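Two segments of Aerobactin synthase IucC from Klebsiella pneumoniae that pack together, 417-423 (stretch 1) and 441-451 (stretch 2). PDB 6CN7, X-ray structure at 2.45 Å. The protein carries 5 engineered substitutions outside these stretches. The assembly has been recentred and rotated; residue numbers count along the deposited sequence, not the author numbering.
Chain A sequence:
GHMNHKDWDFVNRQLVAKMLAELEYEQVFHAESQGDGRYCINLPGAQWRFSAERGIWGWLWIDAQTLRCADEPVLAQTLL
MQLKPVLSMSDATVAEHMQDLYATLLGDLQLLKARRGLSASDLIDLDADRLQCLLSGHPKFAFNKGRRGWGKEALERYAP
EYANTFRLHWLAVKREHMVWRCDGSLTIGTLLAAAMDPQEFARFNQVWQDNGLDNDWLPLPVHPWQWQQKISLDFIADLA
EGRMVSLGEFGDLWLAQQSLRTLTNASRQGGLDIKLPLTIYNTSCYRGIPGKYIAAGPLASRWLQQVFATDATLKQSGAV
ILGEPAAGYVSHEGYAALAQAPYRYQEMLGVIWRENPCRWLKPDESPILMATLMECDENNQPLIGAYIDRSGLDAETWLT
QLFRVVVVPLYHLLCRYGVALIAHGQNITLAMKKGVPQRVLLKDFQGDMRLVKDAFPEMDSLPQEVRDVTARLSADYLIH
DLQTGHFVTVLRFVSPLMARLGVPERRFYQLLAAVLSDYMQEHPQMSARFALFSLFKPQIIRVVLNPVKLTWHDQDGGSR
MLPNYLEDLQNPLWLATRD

Stretch 1 417-423: YGVALIA
Stretch 2, residues 441-451: LLKDFQGDMRL

The contact is built on two antiparallel strands, paired through Val-419 and Ala-420 on one and Arg-450 and Leu-451 on the other; the second runs on past Leu-451. Their axes approach to 4.8 Å with an angle of 155° between their N-to-C directions. Val-419 lies across from Leu-451 (CA to CA 4.8 Å), Ala-420 across from Arg-450 (CA to CA 5.2 Å), and Leu-421 across from Met-449 (CA to CA 5.1 Å). Backbone angles are those of extended chain: phi/psi runs -116/132, -115/140 and -127/135 from Val-419 to Leu-421 and -104/130, -130/158 and -126/162 from Met-449 to Leu-451.

Backbone hydrogen bonding is concentrated at one pair. Ala-420 N donates to Arg-450 O at 2.9 Å, and Arg-450 N returns a bond to Ala-420 O at 3.2 Å; N-H...O angles of 169° and 168° make both nearly linear. This is the closed ring of an antiparallel hydrogen-bonded pair, and it fixes the register. Two CA-H...O contacts supplement it: Leu-451 CA lies 3.3 Å from Gly-418 O, and Met-449 CA lies 3.5 Å from Ala-420 O.

A helix end leads into the first strand and a turn into the second. Gly-418 is the first residue to leave the helix that ends at Tyr-417, and its phi/psi of 61/31 suits glycine, which tolerates positive phi readily. In stretch 2, a type I beta turn from Gln-446 to Met-449 has Gly-447 at -70/-10 and Asp-448 at -97/0. Where the chains draw apart, Ile-422 CB and Asp-448 CB are 4.0 Å from each other; both side chains are modelled only to CB.

Apolar packing gathers on the sheet face that carries Val-419, Leu-421, Met-449 and Leu-451. Val-419, with chi1 t, places CG2 3.6 Å from Leu-451 CD2 and CG1 3.9 Å from Met-449 CE. Its branched CB is at home in a strand. Leu-451 (chi1 m, chi2 t) brings its end closer to stretch 1, while Met-449, t at all three chi angles, extends a long, unbranched chain whose CE packs against Val-419 CG1. Leu-421 (m, t) has the largest area covered by the other stretch. Its CD2 lies 4.2 Å from Met-449 CG and 4.1 Å from Phe-445 CD2, approaching that ring obliquely, whereas its CD1 meets Leu-442 CD1 at 4.1 Å. Leu-442 also adopts m, t and, at phi/psi -110/143, belongs with Leu-441 to an earlier strand; Phe-445 has an off-rotamer chi1 of 7° and chi2 of 89°. All six apolar residues are buried, as their side chains suit.

The other face pairs Ala-420 with Arg-450, whose CB atoms are 4.5 Å apart. Alanine offers only a methyl here. Arg-450, partly exposed, follows m, t, t with chi4 at -85°, leading its charged end away from stretch 1 while its backbone stays in the hydrogen-bonded pair.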

# COMPACT_ATOMS: atom_id res chain seq x y z
N TYR A 417 12.35 33.83 -29.04
CA TYR A 417 11.69 34.18 -27.79
C TYR A 417 12.47 33.76 -26.56
O TYR A 417 12.01 34.00 -25.44
CB TYR A 417 10.29 33.56 -27.75
CG TYR A 417 9.42 33.97 -28.92
CD1 TYR A 417 8.83 35.22 -28.96
CD2 TYR A 417 9.18 33.09 -29.97
CE1 TYR A 417 8.04 35.60 -30.02
CE2 TYR A 417 8.38 33.46 -31.03
CZ TYR A 417 7.82 34.72 -31.06
OH TYR A 417 7.02 35.09 -32.11
N GLY A 418 13.64 33.15 -26.72
CA GLY A 418 14.44 32.74 -25.58
C GLY A 418 13.74 31.74 -24.68
O GLY A 418 13.98 31.73 -23.47
N VAL A 419 12.88 30.89 -25.25
CA VAL A 419 12.08 29.94 -24.49
C VAL A 419 12.51 28.53 -24.90
O VAL A 419 12.61 28.23 -26.09
CB VAL A 419 10.58 30.14 -24.75
CG1 VAL A 419 9.76 29.07 -24.02
CG2 VAL A 419 10.14 31.53 -24.31
N ALA A 420 12.75 27.68 -23.90
CA ALA A 420 13.14 26.29 -24.13
C ALA A 420 12.06 25.36 -23.61
O ALA A 420 11.48 25.59 -22.55
CB ALA A 420 14.47 25.97 -23.46
N LEU A 421 11.79 24.30 -24.37
CA LEU A 421 10.80 23.29 -24.01
C LEU A 421 11.45 21.91 -24.07
O LEU A 421 12.16 21.61 -25.03
CB LEU A 421 9.59 23.33 -24.95
CG LEU A 421 8.78 24.63 -25.00
CD1 LEU A 421 7.73 24.55 -26.10
CD2 LEU A 421 8.12 24.92 -23.66
N ILE A 422 11.21 21.09 -23.05
CA ILE A 422 11.71 19.72 -23.06
C ILE A 422 11.12 18.99 -24.26
O ILE A 422 9.90 19.01 -24.48
CB ILE A 422 11.38 19.02 -21.74
N ALA A 423 11.98 18.33 -25.04
CA ALA A 423 11.60 17.75 -26.33
C ALA A 423 11.98 16.26 -26.35
O ALA A 423 12.84 15.84 -27.13
CB ALA A 423 12.26 18.51 -27.47
N LEU A 441 2.28 18.26 -31.86
CA LEU A 441 1.45 18.70 -30.74
C LEU A 441 2.29 18.66 -29.48
O LEU A 441 2.86 17.62 -29.14
CB LEU A 441 0.21 17.81 -30.59
CG LEU A 441 -0.96 18.02 -31.56
CD1 LEU A 441 -0.61 17.59 -32.97
CD2 LEU A 441 -2.18 17.28 -31.06
N LEU A 442 2.37 19.80 -28.79
CA LEU A 442 3.14 19.92 -27.56
C LEU A 442 2.18 20.09 -26.39
O LEU A 442 1.15 20.75 -26.52
CB LEU A 442 4.10 21.11 -27.64
CG LEU A 442 4.94 21.17 -28.92
CD1 LEU A 442 5.68 22.48 -29.01
CD2 LEU A 442 5.90 19.99 -28.98
N LYS A 443 2.53 19.48 -25.25
CA LYS A 443 1.62 19.44 -24.11
C LYS A 443 2.27 19.71 -22.76
O LYS A 443 1.58 20.19 -21.86
CB LYS A 443 0.91 18.08 -24.06
CG LYS A 443 1.85 16.88 -24.10
CD LYS A 443 1.09 15.56 -24.14
CE LYS A 443 0.36 15.37 -25.46
NZ LYS A 443 -0.23 14.01 -25.60
N ASP A 444 3.56 19.42 -22.58
CA ASP A 444 4.20 19.51 -21.27
C ASP A 444 5.03 20.79 -21.17
O ASP A 444 6.09 20.90 -21.79
CB ASP A 444 5.05 18.27 -21.00
CG ASP A 444 4.22 17.06 -20.63
OD1 ASP A 444 3.31 17.21 -19.79
OD2 ASP A 444 4.45 15.97 -21.19
N PHE A 445 4.52 21.74 -20.39
CA PHE A 445 5.29 22.89 -19.93
C PHE A 445 4.84 23.20 -18.51
O PHE A 445 3.67 23.05 -18.17
CB PHE A 445 5.09 24.11 -20.83
CG PHE A 445 4.05 23.91 -21.88
CD1 PHE A 445 2.73 24.21 -21.62
CD2 PHE A 445 4.39 23.40 -23.12
CE1 PHE A 445 1.76 24.02 -22.58
CE2 PHE A 445 3.44 23.20 -24.09
CZ PHE A 445 2.11 23.50 -23.82
N GLN A 446 5.80 23.63 -17.70
CA GLN A 446 5.57 23.84 -16.27
C GLN A 446 6.93 23.86 -15.59
O GLN A 446 7.67 24.85 -15.69
CB GLN A 446 4.68 22.74 -15.68
N GLY A 447 7.28 22.78 -14.90
CA GLY A 447 8.65 22.61 -14.46
C GLY A 447 9.63 22.33 -15.58
O GLY A 447 10.84 22.38 -15.35
N ASP A 448 9.14 22.05 -16.79
CA ASP A 448 9.97 21.69 -17.93
C ASP A 448 10.29 22.87 -18.84
O ASP A 448 10.99 22.69 -19.84
CB ASP A 448 9.29 20.59 -18.75
N MET A 449 9.79 24.06 -18.53
CA MET A 449 9.98 25.24 -19.37
C MET A 449 11.03 26.15 -18.75
O MET A 449 10.95 26.48 -17.56
CB MET A 449 8.65 25.98 -19.55
CG MET A 449 8.75 27.33 -20.22
SD MET A 449 7.12 27.94 -20.71
CE MET A 449 7.46 29.69 -20.92
N ARG A 450 12.00 26.57 -19.56
CA ARG A 450 13.10 27.41 -19.10
C ARG A 450 13.26 28.61 -20.03
O ARG A 450 12.84 28.59 -21.18
CB ARG A 450 14.42 26.61 -19.03
CG ARG A 450 14.41 25.48 -18.00
CD ARG A 450 15.78 24.82 -17.90
NE ARG A 450 15.79 23.70 -16.96
CZ ARG A 450 15.97 23.81 -15.65
NH1 ARG A 450 16.14 25.00 -15.09
NH2 ARG A 450 15.97 22.72 -14.88
N LEU A 451 13.90 29.66 -19.50
CA LEU A 451 14.09 30.90 -20.23
C LEU A 451 15.57 31.27 -20.25
O LEU A 451 16.36 30.78 -19.44
CB LEU A 451 13.29 32.05 -19.61
CG LEU A 451 11.78 31.85 -19.49
CD1 LEU A 451 11.17 32.96 -18.65
CD2 LEU A 451 11.14 31.81 -20.86